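Long-range contacts in flagellar basal body protein (Helicobacter pylori, PDB 5NPY), which probably forms part of the flagellar hook, the curved segment that joins the basal-body rod to the filament: residues A[375-380]-A[398-403]; A[197-202]-A[355-360]. All blocks are in the same frame, centred on the assembly; numbering follows the deposited sequence.

Contact 1 (A[375-380]-A[398-403]). With 144 (tris-hydroxymethyl-methyl-ammonium), chain B.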
loop_
_atom_site.group_PDB
_atom_site.type_symbol
_atom_site.label_atom_id
_atom_site.label_comp_id
_atom_site.label_asym_id
_atom_site.label_seq_id
_atom_site.Cartn_x
_atom_site.Cartn_y
_atom_site.Cartn_z
ATOM N N SER A 375 -11.123 -4.005 -2.159
ATOM C CA SER A 375 -11.721 -3.569 -0.906
ATOM C C SER A 375 -12.860 -2.637 -1.233
ATOM O O SER A 375 -12.685 -1.716 -2.032
ATOM C CB SER A 375 -10.736 -2.824 -0.003
ATOM O OG SER A 375 -9.849 -3.709 0.626
ATOM N N GLU A 376 -14.000 -2.859 -0.593
ATOM C CA GLU A 376 -15.127 -1.948 -0.645
ATOM C C GLU A 376 -15.436 -1.446 0.764
ATOM O O GLU A 376 -15.429 -2.223 1.722
ATOM C CB GLU A 376 -16.327 -2.647 -1.228
ATOM C CG GLU A 376 -16.040 -3.436 -2.494
ATOM C CD GLU A 376 -17.336 -3.948 -3.078
ATOM O OE1 GLU A 376 -17.587 -5.164 -3.033
ATOM O OE2 GLU A 376 -18.152 -3.104 -3.502
ATOM N N TYR A 377 -15.733 -0.154 0.875
ATOM C CA TYR A 377 -15.836 0.558 2.148
ATOM C C TYR A 377 -17.238 1.136 2.292
ATOM O O TYR A 377 -17.755 1.782 1.365
ATOM C CB TYR A 377 -14.790 1.695 2.227
ATOM C CG TYR A 377 -13.340 1.291 1.913
ATOM C CD1 TYR A 377 -12.359 1.293 2.912
ATOM C CD2 TYR A 377 -12.950 0.926 0.610
ATOM C CE1 TYR A 377 -11.026 0.922 2.636
ATOM C CE2 TYR A 377 -11.635 0.579 0.327
ATOM C CZ TYR A 377 -10.671 0.566 1.349
ATOM O OH TYR A 377 -9.354 0.202 1.085
ATOM N N TYR A 378 -17.848 0.917 3.453
ATOM C CA TYR A 378 -19.171 1.437 3.760
ATOM C C TYR A 378 -19.072 2.182 5.077
ATOM O O TYR A 378 -18.607 1.610 6.067
ATOM C CB TYR A 378 -20.203 0.314 3.857
ATOM C CG TYR A 378 -20.203 -0.651 2.681
ATOM C CD1 TYR A 378 -19.489 -1.845 2.726
ATOM C CD2 TYR A 378 -20.926 -0.378 1.542
ATOM C CE1 TYR A 378 -19.486 -2.735 1.645
ATOM C CE2 TYR A 378 -20.921 -1.242 0.464
ATOM C CZ TYR A 378 -20.201 -2.414 0.522
ATOM O OH TYR A 378 -20.206 -3.264 -0.550
ATOM N N MET A 379 -19.506 3.450 5.102
ATOM C CA MET A 379 -19.401 4.271 6.314
ATOM C C MET A 379 -20.547 3.995 7.266
ATOM O O MET A 379 -21.711 3.991 6.867
ATOM C CB MET A 379 -19.380 5.757 5.997
ATOM C CG MET A 379 -18.964 6.610 7.194
ATOM S SD MET A 379 -18.676 8.324 6.634
ATOM C CE MET A 379 -20.194 9.101 7.127
ATOM N N THR A 380 -20.218 3.808 8.536
ATOM C CA THR A 380 -21.199 3.353 9.506
ATOM C C THR A 380 -21.410 4.322 10.648
ATOM O O THR A 380 -22.459 4.261 11.298
ATOM C CB THR A 380 -20.779 1.992 10.099
ATOM O OG1 THR A 380 -19.474 2.126 10.707
ATOM C CG2 THR A 380 -20.718 0.921 9.012
ATOM N N TRP A 398 -15.684 3.029 9.253
ATOM C CA TRP A 398 -16.132 2.367 8.039
ATOM C C TRP A 398 -15.994 0.869 8.248
ATOM O O TRP A 398 -15.067 0.424 8.925
ATOM C CB TRP A 398 -15.294 2.801 6.813
ATOM C CG TRP A 398 -15.327 4.259 6.520
ATOM C CD1 TRP A 398 -14.947 5.272 7.348
ATOM C CD2 TRP A 398 -15.716 4.880 5.277
ATOM N NE1 TRP A 398 -15.080 6.487 6.699
ATOM C CE2 TRP A 398 -15.558 6.271 5.436
ATOM C CE3 TRP A 398 -16.189 4.390 4.050
ATOM C CZ2 TRP A 398 -15.869 7.179 4.426
ATOM C CZ3 TRP A 398 -16.482 5.287 3.048
ATOM C CH2 TRP A 398 -16.319 6.671 3.240
ATOM N N GLU A 399 -16.901 0.087 7.656
ATOM C CA GLU A 399 -16.735 -1.365 7.583
ATOM C C GLU A 399 -16.254 -1.754 6.193
ATOM O O GLU A 399 -16.900 -1.412 5.186
ATOM C CB GLU A 399 -18.027 -2.121 7.910
ATOM C CG GLU A 399 -18.541 -1.813 9.290
ATOM C CD GLU A 399 -19.482 -2.863 9.819
ATOM O OE1 GLU A 399 -19.383 -4.026 9.381
ATOM O OE2 GLU A 399 -20.308 -2.517 10.680
ATOM N N VAL A 400 -15.155 -2.518 6.151
ATOM C CA VAL A 400 -14.437 -2.838 4.918
ATOM C C VAL A 400 -14.573 -4.329 4.584
ATOM O O VAL A 400 -14.250 -5.197 5.404
ATOM C CB VAL A 400 -12.956 -2.442 5.035
ATOM C CG1 VAL A 400 -12.239 -2.707 3.725
ATOM C CG2 VAL A 400 -12.782 -0.951 5.586
ATOM N N LYS A 401 -14.975 -4.614 3.350
ATOM C CA LYS A 401 -15.175 -5.962 2.819
ATOM C C LYS A 401 -14.065 -6.225 1.806
ATOM O O LYS A 401 -14.043 -5.593 0.747
ATOM C CB LYS A 401 -16.565 -6.031 2.176
ATOM C CG LYS A 401 -16.823 -7.120 1.146
ATOM C CD LYS A 401 -18.163 -6.867 0.427
ATOM C CE LYS A 401 -18.806 -8.182 -0.003
ATOM N NZ LYS A 401 -20.241 -8.018 -0.347
ATOM N N SER A 402 -13.135 -7.138 2.124
ATOM C CA SER A 402 -11.969 -7.373 1.278
ATOM C C SER A 402 -11.910 -8.814 0.756
ATOM O O SER A 402 -12.233 -9.768 1.477
ATOM C CB SER A 402 -10.667 -7.056 2.016
ATOM O OG SER A 402 -10.659 -5.749 2.569
ATOM N N TYR A 403 -11.442 -8.962 -0.488
ATOM C CA TYR A 403 -11.368 -10.250 -1.176
ATOM C C TYR A 403 -10.431 -10.098 -2.367
ATOM O O TYR A 403 -10.007 -8.987 -2.711
ATOM C CB TYR A 403 -12.755 -10.729 -1.625
ATOM C CG TYR A 403 -13.522 -9.644 -2.360
ATOM C CD1 TYR A 403 -13.434 -9.523 -3.747
ATOM C CD2 TYR A 403 -14.305 -8.716 -1.669
ATOM C CE1 TYR A 403 -14.115 -8.516 -4.428
ATOM C CE2 TYR A 403 -14.979 -7.690 -2.354
ATOM C CZ TYR A 403 -14.873 -7.610 -3.740
ATOM O OH TYR A 403 -15.521 -6.633 -4.443
HETATM C C1 144 B . -19.842 -0.388 15.690
HETATM N N 144 B . -20.131 -0.013 14.305
HETATM C C2 144 B . -21.577 -0.020 14.085
HETATM O O2 144 B . -22.114 -1.303 13.876
HETATM C C3 144 B . -19.504 -0.958 13.388
HETATM O O3 144 B . -19.389 -0.396 12.099
HETATM C C4 144 B . -19.644 1.329 13.947
HETATM O O4 144 B . -19.042 2.124 14.945
HETATM O O HOH W 1 -21.667 -6.044 0.934
#
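M379 and W398 meet as a non-hydrogen-bonded pair of an antiparallel β-sheet, and their side chains cross obliquely in a Met-aromatic contact. M379 CB stands over the centre of the W398 six-membered ring, 3.8 Å from its centroid and 9° off the normal, while SD reaches the rim obliquely near CZ2. M379 CG, anti to the backbone N (chi1 -167°), lies nearest W398 CE2 and NE1. Y377 CB packs against W398 CE3 at 3.5 Å. On this face Y377 and V400 lie side by side, pointing the same way, with V400 CG1 over one ring face toward the rim. S375 OG and S402 OG hydrogen-bond, and S375 OG also pairs with Y446. On the face of E376, Y378, E399 and K401, the E376 carboxylate is held twice: Y403 OH donates to E376 OE1 (2.9 Å) from above the carboxylate plane, and OE2 bonds Y356 OH. Two reciprocal backbone pairs, E376 with K401 and Y378 with E399, fix the register; K401 N to E376 O is nearly straight at 173°. At the tris-hydroxymethyl-methyl-ammonium pocket T380, which also bonds T397, and E399 grip one hydroxyl: T380 OG1 donates to ligand O3 at 2.9 Å, and O3 donates to E399 OE2 at 2.7 Å.

Contact 2 (A[197-202]-A[355-360])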
loop_
_atom_site.group_PDB
_atom_site.type_symbol
_atom_site.label_atom_id
_atom_site.label_comp_id
_atom_site.label_asym_id
_atom_site.label_seq_id
_atom_site.Cartn_x
_atom_site.Cartn_y
_atom_site.Cartn_z
ATOM N N VAL A 197 -4.872 4.895 2.151
ATOM C CA VAL A 197 -6.071 5.370 1.473
ATOM C C VAL A 197 -6.676 6.485 2.313
ATOM O O VAL A 197 -6.692 6.421 3.550
ATOM C CB VAL A 197 -7.095 4.226 1.256
ATOM C CG1 VAL A 197 -7.498 3.554 2.589
ATOM C CG2 VAL A 197 -8.305 4.717 0.561
ATOM N N ASN A 198 -7.165 7.512 1.651
ATOM C CA ASN A 198 -7.950 8.520 2.328
ATOM C C ASN A 198 -9.404 8.219 2.032
ATOM O O ASN A 198 -9.749 7.894 0.893
ATOM C CB ASN A 198 -7.560 9.924 1.871
ATOM C CG ASN A 198 -8.331 10.977 2.606
ATOM O OD1 ASN A 198 -7.991 11.292 3.750
ATOM N ND2 ASN A 198 -9.328 11.567 1.957
ATOM N N LEU A 199 -10.249 8.293 3.055
ATOM C CA LEU A 199 -11.669 7.991 2.900
ATOM C C LEU A 199 -12.457 9.253 3.209
ATOM O O LEU A 199 -12.516 9.684 4.362
ATOM C CB LEU A 199 -12.096 6.837 3.807
ATOM C CG LEU A 199 -11.459 5.436 3.592
ATOM C CD1 LEU A 199 -11.923 4.471 4.653
ATOM C CD2 LEU A 199 -11.751 4.845 2.238
ATOM N N ASN A 200 -13.045 9.840 2.190
ATOM C CA ASN A 200 -13.790 11.080 2.373
ATOM C C ASN A 200 -15.273 10.766 2.444
ATOM O O ASN A 200 -15.807 10.085 1.552
ATOM C CB ASN A 200 -13.508 12.051 1.225
ATOM C CG ASN A 200 -14.062 13.470 1.485
ATOM O OD1 ASN A 200 -15.241 13.645 1.757
ATOM N ND2 ASN A 200 -13.199 14.475 1.389
ATOM N N PRO A 201 -15.965 11.239 3.483
ATOM C CA PRO A 201 -17.370 10.836 3.693
ATOM C C PRO A 201 -18.360 11.487 2.743
ATOM O O PRO A 201 -19.558 11.183 2.827
ATOM C CB PRO A 201 -17.647 11.265 5.150
ATOM C CG PRO A 201 -16.627 12.361 5.432
ATOM C CD PRO A 201 -15.404 12.016 4.605
ATOM N N LYS A 202 -17.910 12.358 1.833
ATOM C CA LYS A 202 -18.812 13.086 0.946
ATOM C C LYS A 202 -18.490 12.876 -0.532
ATOM O O LYS A 202 -18.950 13.654 -1.372
ATOM C CB LYS A 202 -18.786 14.582 1.267
ATOM C CG LYS A 202 -18.859 14.907 2.729
ATOM C CD LYS A 202 -20.278 15.210 3.154
ATOM C CE LYS A 202 -20.299 15.726 4.582
ATOM N NZ LYS A 202 -21.669 16.069 5.035
ATOM N N PRO A 355 -22.334 6.270 2.389
ATOM C CA PRO A 355 -21.026 6.673 1.839
ATOM C C PRO A 355 -20.132 5.459 1.579
ATOM O O PRO A 355 -20.125 4.488 2.341
ATOM C CB PRO A 355 -20.449 7.603 2.921
ATOM C CG PRO A 355 -21.682 8.119 3.686
ATOM C CD PRO A 355 -22.659 6.938 3.662
ATOM N N TYR A 356 -19.382 5.524 0.480
ATOM C CA TYR A 356 -18.823 4.343 -0.164
ATOM C C TYR A 356 -17.433 4.665 -0.689
ATOM O O TYR A 356 -17.105 5.824 -0.949
ATOM C CB TYR A 356 -19.732 3.860 -1.313
ATOM C CG TYR A 356 -19.200 2.655 -2.070
ATOM C CD1 TYR A 356 -18.584 2.788 -3.309
ATOM C CD2 TYR A 356 -19.320 1.374 -1.533
ATOM C CE1 TYR A 356 -18.110 1.664 -4.003
ATOM C CE2 TYR A 356 -18.844 0.271 -2.197
ATOM C CZ TYR A 356 -18.249 0.407 -3.422
ATOM O OH TYR A 356 -17.810 -0.735 -4.058
ATOM N N TYR A 357 -16.607 3.623 -0.825
ATOM C CA TYR A 357 -15.377 3.719 -1.611
ATOM C C TYR A 357 -14.907 2.306 -1.938
ATOM O O TYR A 357 -15.412 1.322 -1.394
ATOM C CB TYR A 357 -14.285 4.522 -0.886
ATOM C CG TYR A 357 -13.161 4.968 -1.821
ATOM C CD1 TYR A 357 -13.457 5.630 -3.009
ATOM C CD2 TYR A 357 -11.827 4.702 -1.532
ATOM C CE1 TYR A 357 -12.449 6.041 -3.885
ATOM C CE2 TYR A 357 -10.800 5.098 -2.392
ATOM C CZ TYR A 357 -11.131 5.778 -3.576
ATOM O OH TYR A 357 -10.173 6.192 -4.459
ATOM N N SER A 358 -13.945 2.216 -2.857
ATOM C CA SER A 358 -13.367 0.939 -3.259
ATOM C C SER A 358 -11.929 1.159 -3.707
ATOM O O SER A 358 -11.606 2.194 -4.295
ATOM C CB SER A 358 -14.167 0.267 -4.379
ATOM O OG SER A 358 -14.212 1.112 -5.500
ATOM N N THR A 359 -11.059 0.211 -3.373
ATOM C CA THR A 359 -9.653 0.263 -3.753
ATOM C C THR A 359 -9.286 -1.084 -4.345
ATOM O O THR A 359 -10.044 -2.050 -4.244
ATOM C CB THR A 359 -8.740 0.583 -2.561
ATOM O OG1 THR A 359 -8.759 -0.520 -1.636
ATOM C CG2 THR A 359 -9.211 1.893 -1.870
ATOM N N GLU A 360 -8.115 -1.147 -4.967
ATOM C CA GLU A 360 -7.701 -2.345 -5.690
ATOM C C GLU A 360 -6.193 -2.291 -5.867
ATOM O O GLU A 360 -5.656 -1.255 -6.259
ATOM C CB GLU A 360 -8.432 -2.431 -7.036
ATOM C CG GLU A 360 -8.139 -3.662 -7.880
ATOM C CD GLU A 360 -8.752 -3.563 -9.291
ATOM O OE1 GLU A 360 -9.956 -3.873 -9.450
ATOM O OE2 GLU A 360 -8.028 -3.166 -10.235
HETATM O O HOH W 2 -16.007 8.174 -0.890
#
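Anti to the backbone N, Y357 CG (chi1 -164°) and V197 CG2 both point toward the facing segment, and V197 CG2 comes within 3.9 Å of Y357 CE2. The methyl lies at the ring edge, near its plane, and the valine and tyrosine side chains pass one another pointing opposite ways. The same V197 CG2 touches T359 CG2 at 3.8 Å, the valine and threonine crossing at about a right angle. L199 approaches the tyrosine at a slant: its CD2 is 3.8 Å from Y357 CD2 and also near Y357 CB, so one leucine methyl meets both the ring and its stem. Farther along, the contact passes to the backbone, with P201 O 3.7 Å from P355 CB.

The touching parts, 197-201 and 355-359, run nearly antiparallel (166°), yet the facing CA atoms are 5.8 Å (P201 and P355) to 8.1 Å (V197 and T359) apart and no direct hydrogen bond joins the segments, evidence of side-chain packing rather than strand pairing. A water links the two backbones instead, donating to N200 O and, at 2.6 Å, to Y356 O. N200 OD1 accepts from K202 N in an Asx turn, the donor lying in the carbonyl plane on a lone pair.

Segment 197-202 thus carries the chain from the end of strand 192-198, which is in a four-stranded mixed sheet, toward strand 204-207, while strand 346-364 belongs to a separate antiparallel sheet that also includes strands 204-207 and 370-381.

Overall arrangement
Contacts 1 and 2 have centres 9 Å apart and come in series along the chain: both segments of contact 2 precede those of contact 1. They share one antiparallel sheet, in which strand 346-364 lies beside strand 370-381, itself paired with 396-406. Direct evidence of the join is a backbone bond from Y377 N to Y357 O (2.7 Å). Contact 1 is pairing within the sheet, burying 696 Å², whereas contact 2 buries 203 Å² by packing the end of strand 192-198 and the loop after it against the sheet. Contact 2 joins the four-stranded mixed sheet to the larger one, whose inner pairing is contact 1, in the middle of this elongated chain; contact 1 contributes T380 and E399 to the ligand pocket.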